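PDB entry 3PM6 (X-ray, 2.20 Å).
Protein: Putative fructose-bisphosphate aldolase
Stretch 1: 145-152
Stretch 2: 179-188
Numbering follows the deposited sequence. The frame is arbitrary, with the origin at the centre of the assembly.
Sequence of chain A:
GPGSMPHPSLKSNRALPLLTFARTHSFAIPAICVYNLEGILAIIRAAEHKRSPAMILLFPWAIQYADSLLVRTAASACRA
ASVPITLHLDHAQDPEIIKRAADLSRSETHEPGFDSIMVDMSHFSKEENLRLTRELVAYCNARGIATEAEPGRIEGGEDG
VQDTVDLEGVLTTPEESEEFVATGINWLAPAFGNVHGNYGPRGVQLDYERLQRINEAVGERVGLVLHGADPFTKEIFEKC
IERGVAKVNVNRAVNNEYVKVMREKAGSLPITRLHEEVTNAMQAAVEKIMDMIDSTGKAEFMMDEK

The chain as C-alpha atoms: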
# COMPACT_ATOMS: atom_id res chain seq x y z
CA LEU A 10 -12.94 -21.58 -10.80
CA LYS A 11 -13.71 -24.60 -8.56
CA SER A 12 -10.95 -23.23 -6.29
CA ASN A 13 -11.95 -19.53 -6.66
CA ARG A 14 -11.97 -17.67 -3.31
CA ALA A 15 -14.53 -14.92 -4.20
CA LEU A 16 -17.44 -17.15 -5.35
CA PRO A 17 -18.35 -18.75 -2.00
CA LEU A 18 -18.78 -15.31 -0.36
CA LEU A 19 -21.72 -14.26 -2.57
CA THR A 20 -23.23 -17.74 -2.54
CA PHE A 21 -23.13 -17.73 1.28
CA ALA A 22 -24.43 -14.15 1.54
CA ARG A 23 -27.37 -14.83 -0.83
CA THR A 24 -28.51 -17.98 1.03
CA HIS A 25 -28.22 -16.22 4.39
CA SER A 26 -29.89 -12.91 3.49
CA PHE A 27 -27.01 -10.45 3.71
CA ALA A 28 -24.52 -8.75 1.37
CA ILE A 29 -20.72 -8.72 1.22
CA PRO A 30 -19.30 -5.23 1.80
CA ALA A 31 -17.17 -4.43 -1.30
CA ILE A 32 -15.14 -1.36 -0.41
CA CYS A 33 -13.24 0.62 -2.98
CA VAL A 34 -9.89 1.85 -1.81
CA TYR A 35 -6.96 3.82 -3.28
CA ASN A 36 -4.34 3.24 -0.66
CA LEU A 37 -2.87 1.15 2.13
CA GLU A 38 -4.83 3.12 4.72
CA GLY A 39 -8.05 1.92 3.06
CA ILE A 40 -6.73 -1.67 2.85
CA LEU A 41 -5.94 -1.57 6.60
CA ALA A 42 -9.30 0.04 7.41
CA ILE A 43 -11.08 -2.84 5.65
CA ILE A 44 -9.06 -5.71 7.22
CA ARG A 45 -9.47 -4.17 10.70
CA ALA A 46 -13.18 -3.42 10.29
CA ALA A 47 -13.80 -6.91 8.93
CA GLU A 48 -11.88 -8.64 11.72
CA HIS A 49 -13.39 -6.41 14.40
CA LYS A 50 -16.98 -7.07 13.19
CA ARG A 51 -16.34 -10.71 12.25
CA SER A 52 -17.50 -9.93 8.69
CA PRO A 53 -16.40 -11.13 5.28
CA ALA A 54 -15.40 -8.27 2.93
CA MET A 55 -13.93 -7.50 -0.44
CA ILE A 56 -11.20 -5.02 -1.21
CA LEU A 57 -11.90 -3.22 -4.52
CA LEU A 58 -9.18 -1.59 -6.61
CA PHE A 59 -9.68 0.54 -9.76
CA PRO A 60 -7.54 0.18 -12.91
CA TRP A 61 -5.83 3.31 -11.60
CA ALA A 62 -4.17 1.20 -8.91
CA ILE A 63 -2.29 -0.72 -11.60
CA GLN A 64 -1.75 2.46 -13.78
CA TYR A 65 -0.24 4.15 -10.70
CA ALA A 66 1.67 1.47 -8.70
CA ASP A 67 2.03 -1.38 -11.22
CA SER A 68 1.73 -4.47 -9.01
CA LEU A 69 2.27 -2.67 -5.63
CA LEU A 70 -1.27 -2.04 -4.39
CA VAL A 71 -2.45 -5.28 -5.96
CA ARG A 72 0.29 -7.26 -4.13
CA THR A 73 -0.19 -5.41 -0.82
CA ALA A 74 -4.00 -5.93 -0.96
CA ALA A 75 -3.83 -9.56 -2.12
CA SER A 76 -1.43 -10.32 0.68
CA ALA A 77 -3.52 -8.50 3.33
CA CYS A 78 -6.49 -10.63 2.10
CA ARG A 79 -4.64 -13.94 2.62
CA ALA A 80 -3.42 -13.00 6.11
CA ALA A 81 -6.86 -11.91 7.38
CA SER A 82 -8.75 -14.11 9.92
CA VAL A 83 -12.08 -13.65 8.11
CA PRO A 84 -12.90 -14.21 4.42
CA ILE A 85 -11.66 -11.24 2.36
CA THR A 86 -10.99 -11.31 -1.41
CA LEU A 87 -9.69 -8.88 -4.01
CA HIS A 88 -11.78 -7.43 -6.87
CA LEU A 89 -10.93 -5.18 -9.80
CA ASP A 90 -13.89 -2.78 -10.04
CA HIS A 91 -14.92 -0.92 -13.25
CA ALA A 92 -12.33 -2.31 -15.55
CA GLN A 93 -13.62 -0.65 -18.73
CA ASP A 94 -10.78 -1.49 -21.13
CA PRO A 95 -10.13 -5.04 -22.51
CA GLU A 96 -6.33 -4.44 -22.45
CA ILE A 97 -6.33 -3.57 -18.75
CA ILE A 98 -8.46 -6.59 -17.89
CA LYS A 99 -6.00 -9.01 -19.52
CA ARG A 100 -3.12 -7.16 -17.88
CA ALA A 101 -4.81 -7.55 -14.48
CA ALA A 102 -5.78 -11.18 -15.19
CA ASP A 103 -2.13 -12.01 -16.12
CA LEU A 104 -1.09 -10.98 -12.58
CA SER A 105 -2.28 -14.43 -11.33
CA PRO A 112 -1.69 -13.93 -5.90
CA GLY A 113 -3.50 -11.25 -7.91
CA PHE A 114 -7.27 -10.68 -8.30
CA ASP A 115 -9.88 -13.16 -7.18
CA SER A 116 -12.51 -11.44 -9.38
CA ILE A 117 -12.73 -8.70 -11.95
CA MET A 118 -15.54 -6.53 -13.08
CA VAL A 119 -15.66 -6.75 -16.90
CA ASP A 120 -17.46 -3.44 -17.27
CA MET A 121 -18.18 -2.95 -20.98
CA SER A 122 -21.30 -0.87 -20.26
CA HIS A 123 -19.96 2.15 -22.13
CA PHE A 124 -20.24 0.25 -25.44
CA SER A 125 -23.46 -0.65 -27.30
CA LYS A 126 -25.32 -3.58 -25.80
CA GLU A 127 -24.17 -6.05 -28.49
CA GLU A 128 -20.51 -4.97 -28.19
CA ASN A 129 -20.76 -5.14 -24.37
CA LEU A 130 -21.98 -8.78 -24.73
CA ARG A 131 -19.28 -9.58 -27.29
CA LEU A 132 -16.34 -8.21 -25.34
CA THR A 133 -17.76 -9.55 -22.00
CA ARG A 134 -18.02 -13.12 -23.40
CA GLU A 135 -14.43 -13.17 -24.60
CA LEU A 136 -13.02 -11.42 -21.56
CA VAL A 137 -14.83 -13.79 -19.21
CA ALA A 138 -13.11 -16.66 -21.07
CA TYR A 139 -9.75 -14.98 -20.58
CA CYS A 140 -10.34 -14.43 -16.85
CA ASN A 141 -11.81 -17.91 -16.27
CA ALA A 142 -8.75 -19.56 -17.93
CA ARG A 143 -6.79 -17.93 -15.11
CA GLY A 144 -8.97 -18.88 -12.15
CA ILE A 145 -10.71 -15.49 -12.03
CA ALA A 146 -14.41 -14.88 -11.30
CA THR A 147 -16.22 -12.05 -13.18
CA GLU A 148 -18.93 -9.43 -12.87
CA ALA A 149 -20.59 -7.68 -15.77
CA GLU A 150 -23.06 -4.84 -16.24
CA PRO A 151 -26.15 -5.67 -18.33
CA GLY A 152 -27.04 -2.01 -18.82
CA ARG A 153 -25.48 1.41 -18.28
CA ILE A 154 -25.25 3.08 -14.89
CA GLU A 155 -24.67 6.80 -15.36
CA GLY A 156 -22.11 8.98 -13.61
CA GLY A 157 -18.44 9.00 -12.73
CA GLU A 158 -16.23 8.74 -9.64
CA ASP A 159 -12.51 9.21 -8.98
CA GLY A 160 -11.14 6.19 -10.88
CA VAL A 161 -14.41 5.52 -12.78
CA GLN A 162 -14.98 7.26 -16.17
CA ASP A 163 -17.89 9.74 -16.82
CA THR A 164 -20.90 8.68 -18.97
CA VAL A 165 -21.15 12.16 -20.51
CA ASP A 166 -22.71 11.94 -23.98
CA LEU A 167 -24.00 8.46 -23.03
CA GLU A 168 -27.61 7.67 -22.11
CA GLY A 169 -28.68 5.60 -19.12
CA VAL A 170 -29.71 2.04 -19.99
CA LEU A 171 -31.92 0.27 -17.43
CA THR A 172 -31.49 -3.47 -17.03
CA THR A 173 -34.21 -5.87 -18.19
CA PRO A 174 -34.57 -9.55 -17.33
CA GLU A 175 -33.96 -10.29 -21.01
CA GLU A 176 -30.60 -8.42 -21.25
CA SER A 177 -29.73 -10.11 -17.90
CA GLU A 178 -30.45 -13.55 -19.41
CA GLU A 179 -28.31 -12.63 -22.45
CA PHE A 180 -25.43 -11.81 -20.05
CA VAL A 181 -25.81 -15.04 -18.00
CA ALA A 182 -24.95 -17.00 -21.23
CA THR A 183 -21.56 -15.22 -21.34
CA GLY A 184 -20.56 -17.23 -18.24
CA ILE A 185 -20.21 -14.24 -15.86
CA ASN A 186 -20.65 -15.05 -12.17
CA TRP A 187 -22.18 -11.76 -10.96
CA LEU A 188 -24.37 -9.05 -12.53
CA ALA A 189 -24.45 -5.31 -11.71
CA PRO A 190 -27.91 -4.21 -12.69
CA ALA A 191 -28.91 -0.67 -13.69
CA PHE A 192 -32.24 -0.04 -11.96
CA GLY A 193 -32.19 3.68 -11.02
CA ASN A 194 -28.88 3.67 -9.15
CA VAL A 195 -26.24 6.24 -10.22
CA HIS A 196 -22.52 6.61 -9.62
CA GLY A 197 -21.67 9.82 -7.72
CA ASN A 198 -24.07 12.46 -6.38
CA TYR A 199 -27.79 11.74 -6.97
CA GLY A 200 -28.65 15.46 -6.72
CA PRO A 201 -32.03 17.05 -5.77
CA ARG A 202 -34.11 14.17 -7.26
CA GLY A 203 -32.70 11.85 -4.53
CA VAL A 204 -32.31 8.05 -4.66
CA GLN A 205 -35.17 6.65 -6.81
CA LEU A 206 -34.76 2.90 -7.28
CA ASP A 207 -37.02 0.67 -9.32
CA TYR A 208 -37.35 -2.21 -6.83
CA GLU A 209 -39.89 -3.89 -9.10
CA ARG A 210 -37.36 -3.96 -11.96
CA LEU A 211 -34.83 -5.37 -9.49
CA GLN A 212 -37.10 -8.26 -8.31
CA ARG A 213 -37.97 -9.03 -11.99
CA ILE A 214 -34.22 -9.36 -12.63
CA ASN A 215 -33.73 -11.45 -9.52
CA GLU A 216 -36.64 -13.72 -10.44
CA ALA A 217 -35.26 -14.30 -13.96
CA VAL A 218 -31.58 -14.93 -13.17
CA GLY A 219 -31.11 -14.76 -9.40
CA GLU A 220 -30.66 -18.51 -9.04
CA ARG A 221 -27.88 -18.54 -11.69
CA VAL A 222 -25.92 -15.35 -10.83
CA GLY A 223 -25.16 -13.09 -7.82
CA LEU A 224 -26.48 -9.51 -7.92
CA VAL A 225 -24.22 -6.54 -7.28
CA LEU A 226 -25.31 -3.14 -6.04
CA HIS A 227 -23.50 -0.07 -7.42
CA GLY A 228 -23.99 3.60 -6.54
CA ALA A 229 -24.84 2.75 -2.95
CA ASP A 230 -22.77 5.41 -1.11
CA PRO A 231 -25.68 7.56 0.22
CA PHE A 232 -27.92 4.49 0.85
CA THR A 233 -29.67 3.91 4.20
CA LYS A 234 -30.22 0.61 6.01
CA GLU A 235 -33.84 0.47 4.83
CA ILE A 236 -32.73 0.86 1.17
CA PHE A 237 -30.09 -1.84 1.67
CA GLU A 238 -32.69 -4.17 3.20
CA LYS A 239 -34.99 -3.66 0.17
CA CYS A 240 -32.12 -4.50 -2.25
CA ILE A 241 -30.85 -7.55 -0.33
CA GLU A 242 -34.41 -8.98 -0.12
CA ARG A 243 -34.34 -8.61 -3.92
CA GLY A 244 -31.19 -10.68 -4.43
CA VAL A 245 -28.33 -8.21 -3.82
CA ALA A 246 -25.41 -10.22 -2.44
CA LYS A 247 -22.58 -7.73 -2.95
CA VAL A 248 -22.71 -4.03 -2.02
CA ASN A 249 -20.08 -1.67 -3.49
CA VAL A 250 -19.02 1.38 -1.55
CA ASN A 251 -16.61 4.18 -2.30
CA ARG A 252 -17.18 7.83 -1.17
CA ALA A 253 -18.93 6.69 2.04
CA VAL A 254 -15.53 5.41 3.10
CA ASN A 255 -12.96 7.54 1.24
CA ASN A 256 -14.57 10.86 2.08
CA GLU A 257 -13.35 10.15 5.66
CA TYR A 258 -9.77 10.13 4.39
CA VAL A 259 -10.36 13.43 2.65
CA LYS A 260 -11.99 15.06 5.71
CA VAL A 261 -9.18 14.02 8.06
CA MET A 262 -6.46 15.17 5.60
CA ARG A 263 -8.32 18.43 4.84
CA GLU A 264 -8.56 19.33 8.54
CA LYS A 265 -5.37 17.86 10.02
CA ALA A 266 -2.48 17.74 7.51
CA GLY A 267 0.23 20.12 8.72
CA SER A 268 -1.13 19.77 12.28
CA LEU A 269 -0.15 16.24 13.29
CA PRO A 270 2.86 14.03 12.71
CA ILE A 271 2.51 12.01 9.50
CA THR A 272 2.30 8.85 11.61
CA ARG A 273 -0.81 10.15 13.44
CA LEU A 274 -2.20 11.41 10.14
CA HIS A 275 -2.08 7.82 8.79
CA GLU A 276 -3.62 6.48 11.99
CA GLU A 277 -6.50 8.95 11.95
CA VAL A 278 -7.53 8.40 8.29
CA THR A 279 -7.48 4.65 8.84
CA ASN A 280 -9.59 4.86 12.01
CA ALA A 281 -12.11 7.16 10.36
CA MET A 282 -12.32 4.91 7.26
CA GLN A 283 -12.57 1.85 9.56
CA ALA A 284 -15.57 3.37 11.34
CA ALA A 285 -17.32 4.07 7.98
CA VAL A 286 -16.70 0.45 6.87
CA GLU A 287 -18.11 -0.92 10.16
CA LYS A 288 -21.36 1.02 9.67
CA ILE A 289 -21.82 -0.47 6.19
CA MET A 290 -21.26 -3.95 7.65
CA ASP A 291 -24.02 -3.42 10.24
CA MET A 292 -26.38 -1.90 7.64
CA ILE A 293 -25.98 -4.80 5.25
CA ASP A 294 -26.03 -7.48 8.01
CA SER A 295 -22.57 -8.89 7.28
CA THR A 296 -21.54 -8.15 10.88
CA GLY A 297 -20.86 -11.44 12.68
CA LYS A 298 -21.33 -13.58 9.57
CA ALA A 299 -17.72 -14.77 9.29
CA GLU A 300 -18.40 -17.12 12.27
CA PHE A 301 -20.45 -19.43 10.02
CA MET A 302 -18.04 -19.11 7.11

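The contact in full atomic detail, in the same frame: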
# COMPACT_ATOMS: atom_id res chain seq x y z
N ILE A 145 -10.16 -16.77 -12.49
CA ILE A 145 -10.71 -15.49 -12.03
C ILE A 145 -12.23 -15.38 -12.27
O ILE A 145 -12.69 -15.58 -13.38
CB ILE A 145 -9.95 -14.33 -12.69
CG1 ILE A 145 -8.46 -14.39 -12.29
CG2 ILE A 145 -10.60 -12.97 -12.37
CD1 ILE A 145 -7.55 -13.39 -13.08
N ALA A 146 -12.99 -15.10 -11.21
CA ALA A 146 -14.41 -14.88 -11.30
C ALA A 146 -14.72 -13.49 -11.90
O ALA A 146 -13.86 -12.60 -11.91
CB ALA A 146 -15.02 -15.00 -9.92
N THR A 147 -15.93 -13.28 -12.41
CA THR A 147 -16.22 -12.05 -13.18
C THR A 147 -17.59 -11.48 -12.90
O THR A 147 -18.51 -12.19 -12.55
CB THR A 147 -16.11 -12.23 -14.71
OG1 THR A 147 -17.04 -13.21 -15.14
CG2 THR A 147 -14.73 -12.65 -15.15
N GLU A 148 -17.69 -10.17 -13.06
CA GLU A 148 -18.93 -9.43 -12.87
C GLU A 148 -19.07 -8.64 -14.13
O GLU A 148 -18.07 -8.18 -14.66
CB GLU A 148 -18.78 -8.49 -11.67
CG GLU A 148 -19.92 -7.50 -11.44
CD GLU A 148 -19.67 -6.60 -10.23
OE1 GLU A 148 -19.14 -7.09 -9.20
OE2 GLU A 148 -19.98 -5.39 -10.32
N ALA A 149 -20.30 -8.48 -14.61
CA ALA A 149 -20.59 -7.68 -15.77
C ALA A 149 -21.81 -6.82 -15.52
O ALA A 149 -22.55 -7.03 -14.56
CB ALA A 149 -20.81 -8.58 -16.98
N GLU A 150 -21.96 -5.80 -16.37
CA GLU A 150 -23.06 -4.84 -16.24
C GLU A 150 -24.03 -4.89 -17.42
O GLU A 150 -23.77 -4.32 -18.50
CB GLU A 150 -22.50 -3.42 -16.12
CG GLU A 150 -23.56 -2.35 -15.86
CD GLU A 150 -22.91 -1.01 -15.50
OE1 GLU A 150 -21.99 -0.98 -14.66
OE2 GLU A 150 -23.33 0.02 -16.03
N PRO A 151 -25.19 -5.53 -17.22
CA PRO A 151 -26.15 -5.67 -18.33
C PRO A 151 -26.98 -4.41 -18.44
O PRO A 151 -28.21 -4.46 -18.30
CB PRO A 151 -27.02 -6.84 -17.88
CG PRO A 151 -26.94 -6.83 -16.40
CD PRO A 151 -25.69 -6.12 -15.97
N GLY A 152 -26.32 -3.29 -18.69
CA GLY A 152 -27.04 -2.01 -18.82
C GLY A 152 -26.01 -0.93 -18.77
O GLY A 152 -24.84 -1.22 -19.03
N GLU A 179 -29.38 -12.68 -21.43
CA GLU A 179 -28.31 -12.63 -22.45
C GLU A 179 -26.93 -12.64 -21.78
O GLU A 179 -26.03 -13.35 -22.23
CB GLU A 179 -28.44 -11.42 -23.43
CG GLU A 179 -29.88 -11.17 -24.01
CD GLU A 179 -29.99 -9.96 -25.00
OE1 GLU A 179 -30.87 -9.04 -24.85
OE2 GLU A 179 -29.20 -9.97 -25.97
N PHE A 180 -26.75 -11.87 -20.70
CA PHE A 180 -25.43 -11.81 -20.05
C PHE A 180 -25.05 -13.08 -19.28
O PHE A 180 -23.87 -13.46 -19.25
CB PHE A 180 -25.26 -10.54 -19.21
CG PHE A 180 -24.79 -9.37 -20.01
CD1 PHE A 180 -23.44 -9.08 -20.09
CD2 PHE A 180 -25.69 -8.56 -20.69
CE1 PHE A 180 -23.00 -8.02 -20.84
CE2 PHE A 180 -25.25 -7.50 -21.45
CZ PHE A 180 -23.92 -7.22 -21.52
N VAL A 181 -26.04 -13.74 -18.69
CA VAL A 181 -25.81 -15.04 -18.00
C VAL A 181 -25.15 -16.08 -18.95
O VAL A 181 -24.30 -16.86 -18.51
CB VAL A 181 -27.14 -15.60 -17.40
CG1 VAL A 181 -27.05 -17.10 -17.11
CG2 VAL A 181 -27.54 -14.85 -16.13
N ALA A 182 -25.54 -16.09 -20.22
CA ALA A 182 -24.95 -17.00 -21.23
C ALA A 182 -23.48 -16.71 -21.52
O ALA A 182 -22.78 -17.55 -22.11
CB ALA A 182 -25.77 -16.99 -22.54
N THR A 183 -22.98 -15.52 -21.14
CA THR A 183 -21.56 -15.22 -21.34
C THR A 183 -20.71 -15.96 -20.34
O THR A 183 -19.50 -15.99 -20.50
CB THR A 183 -21.21 -13.72 -21.19
OG1 THR A 183 -21.58 -13.28 -19.88
CG2 THR A 183 -21.92 -12.89 -22.23
N GLY A 184 -21.32 -16.56 -19.31
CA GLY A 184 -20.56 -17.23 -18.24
C GLY A 184 -20.06 -16.36 -17.09
O GLY A 184 -19.26 -16.81 -16.25
N ILE A 185 -20.52 -15.11 -17.02
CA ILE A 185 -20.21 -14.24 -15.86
C ILE A 185 -20.70 -14.89 -14.59
O ILE A 185 -21.58 -15.71 -14.65
CB ILE A 185 -20.95 -12.91 -15.92
CG1 ILE A 185 -22.44 -13.21 -15.95
CG2 ILE A 185 -20.45 -12.11 -17.08
CD1 ILE A 185 -23.27 -12.08 -16.39
N ASN A 186 -20.15 -14.52 -13.44
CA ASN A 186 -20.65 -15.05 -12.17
C ASN A 186 -21.62 -14.10 -11.51
O ASN A 186 -22.61 -14.55 -10.92
CB ASN A 186 -19.49 -15.33 -11.23
CG ASN A 186 -18.48 -16.29 -11.83
OD1 ASN A 186 -17.37 -15.87 -12.25
ND2 ASN A 186 -18.85 -17.57 -11.91
N TRP A 187 -21.35 -12.80 -11.60
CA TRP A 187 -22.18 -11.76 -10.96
C TRP A 187 -22.63 -10.70 -11.95
O TRP A 187 -21.96 -10.46 -12.94
CB TRP A 187 -21.39 -11.09 -9.83
CG TRP A 187 -20.64 -12.05 -8.94
CD1 TRP A 187 -21.05 -13.29 -8.54
CD2 TRP A 187 -19.38 -11.82 -8.29
NE1 TRP A 187 -20.10 -13.87 -7.72
CE2 TRP A 187 -19.06 -12.99 -7.56
CE3 TRP A 187 -18.48 -10.75 -8.28
CZ2 TRP A 187 -17.91 -13.10 -6.80
CZ3 TRP A 187 -17.32 -10.87 -7.53
CH2 TRP A 187 -17.05 -12.03 -6.81
N LEU A 188 -23.78 -10.08 -11.69
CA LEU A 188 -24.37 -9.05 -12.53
C LEU A 188 -24.59 -7.78 -11.72
O LEU A 188 -25.03 -7.86 -10.59
CB LEU A 188 -25.73 -9.51 -13.08
CG LEU A 188 -25.81 -10.40 -14.34
CD1 LEU A 188 -27.24 -10.61 -14.77
CD2 LEU A 188 -25.03 -9.77 -15.50
O HOH W 1 -16.80 -16.13 -15.02

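The most unusual feature here is a side chain standing in for a strand. Before the second stretch becomes regular, Asn186 puts its amide oxygen where a backbone carbonyl might sit: Thr147 N donates to Asn186 OD1 at 3.0 Å. The carbonyl of Thr147 answers twice, its O accepting from Asn186 N at 3.0 Å and from Trp187 N at 3.1 Å, so one peptide oxygen gathers two consecutive amides. The rule to read is that a side-chain amide oxygen can take up a backbone NH where regular pairing begins.

From there the pairing is ordinary parallel sheet. Glu148 lies beside Trp187 and Ala149 beside Leu188, and Ala149 N donates to Trp187 O at 3.1 Å. CA-H...O contacts accompany these bonds, with Glu148 CA 3.2 Å from Trp187 O and, one step further along, Leu188 CA 3.4 Å from Ala149 O.

The two faces of the sheet differ in chemistry. On one, Glu148 OE1 comes to 3.8 Å from Trp187 CE3, near the plane of the indole at its edge; both carboxylate oxygens are hydrogen-bonded elsewhere in the structure. The other face, that of Ala149 and Leu188, is apolar. Ala149, a small residue, has close neighbours: its CB lies 3.5 Å from Ile185 CG2 and 4.1 Å from Phe180 CD1. Past the strand, Pro151 sets its CA over one face of the Phe180 ring, 4.0 Å from the centroid, in a CH-pi contact, while Pro151 CG meets Leu188 CD2 at 3.6 Å.

Between helix and strand the chain turns. A type I turn runs from Val181 to Gly184, and Thr183 OG1 makes a very short 2.4 Å hydrogen bond to Phe180 O. Gly184 has positive phi; at its backbone angles a CB would jam against the preceding carbonyl oxygen. A water bridges the stretches here, its O 2.9 Å from Thr147 OG1 and donating to Gly184 O at 2.8 Å.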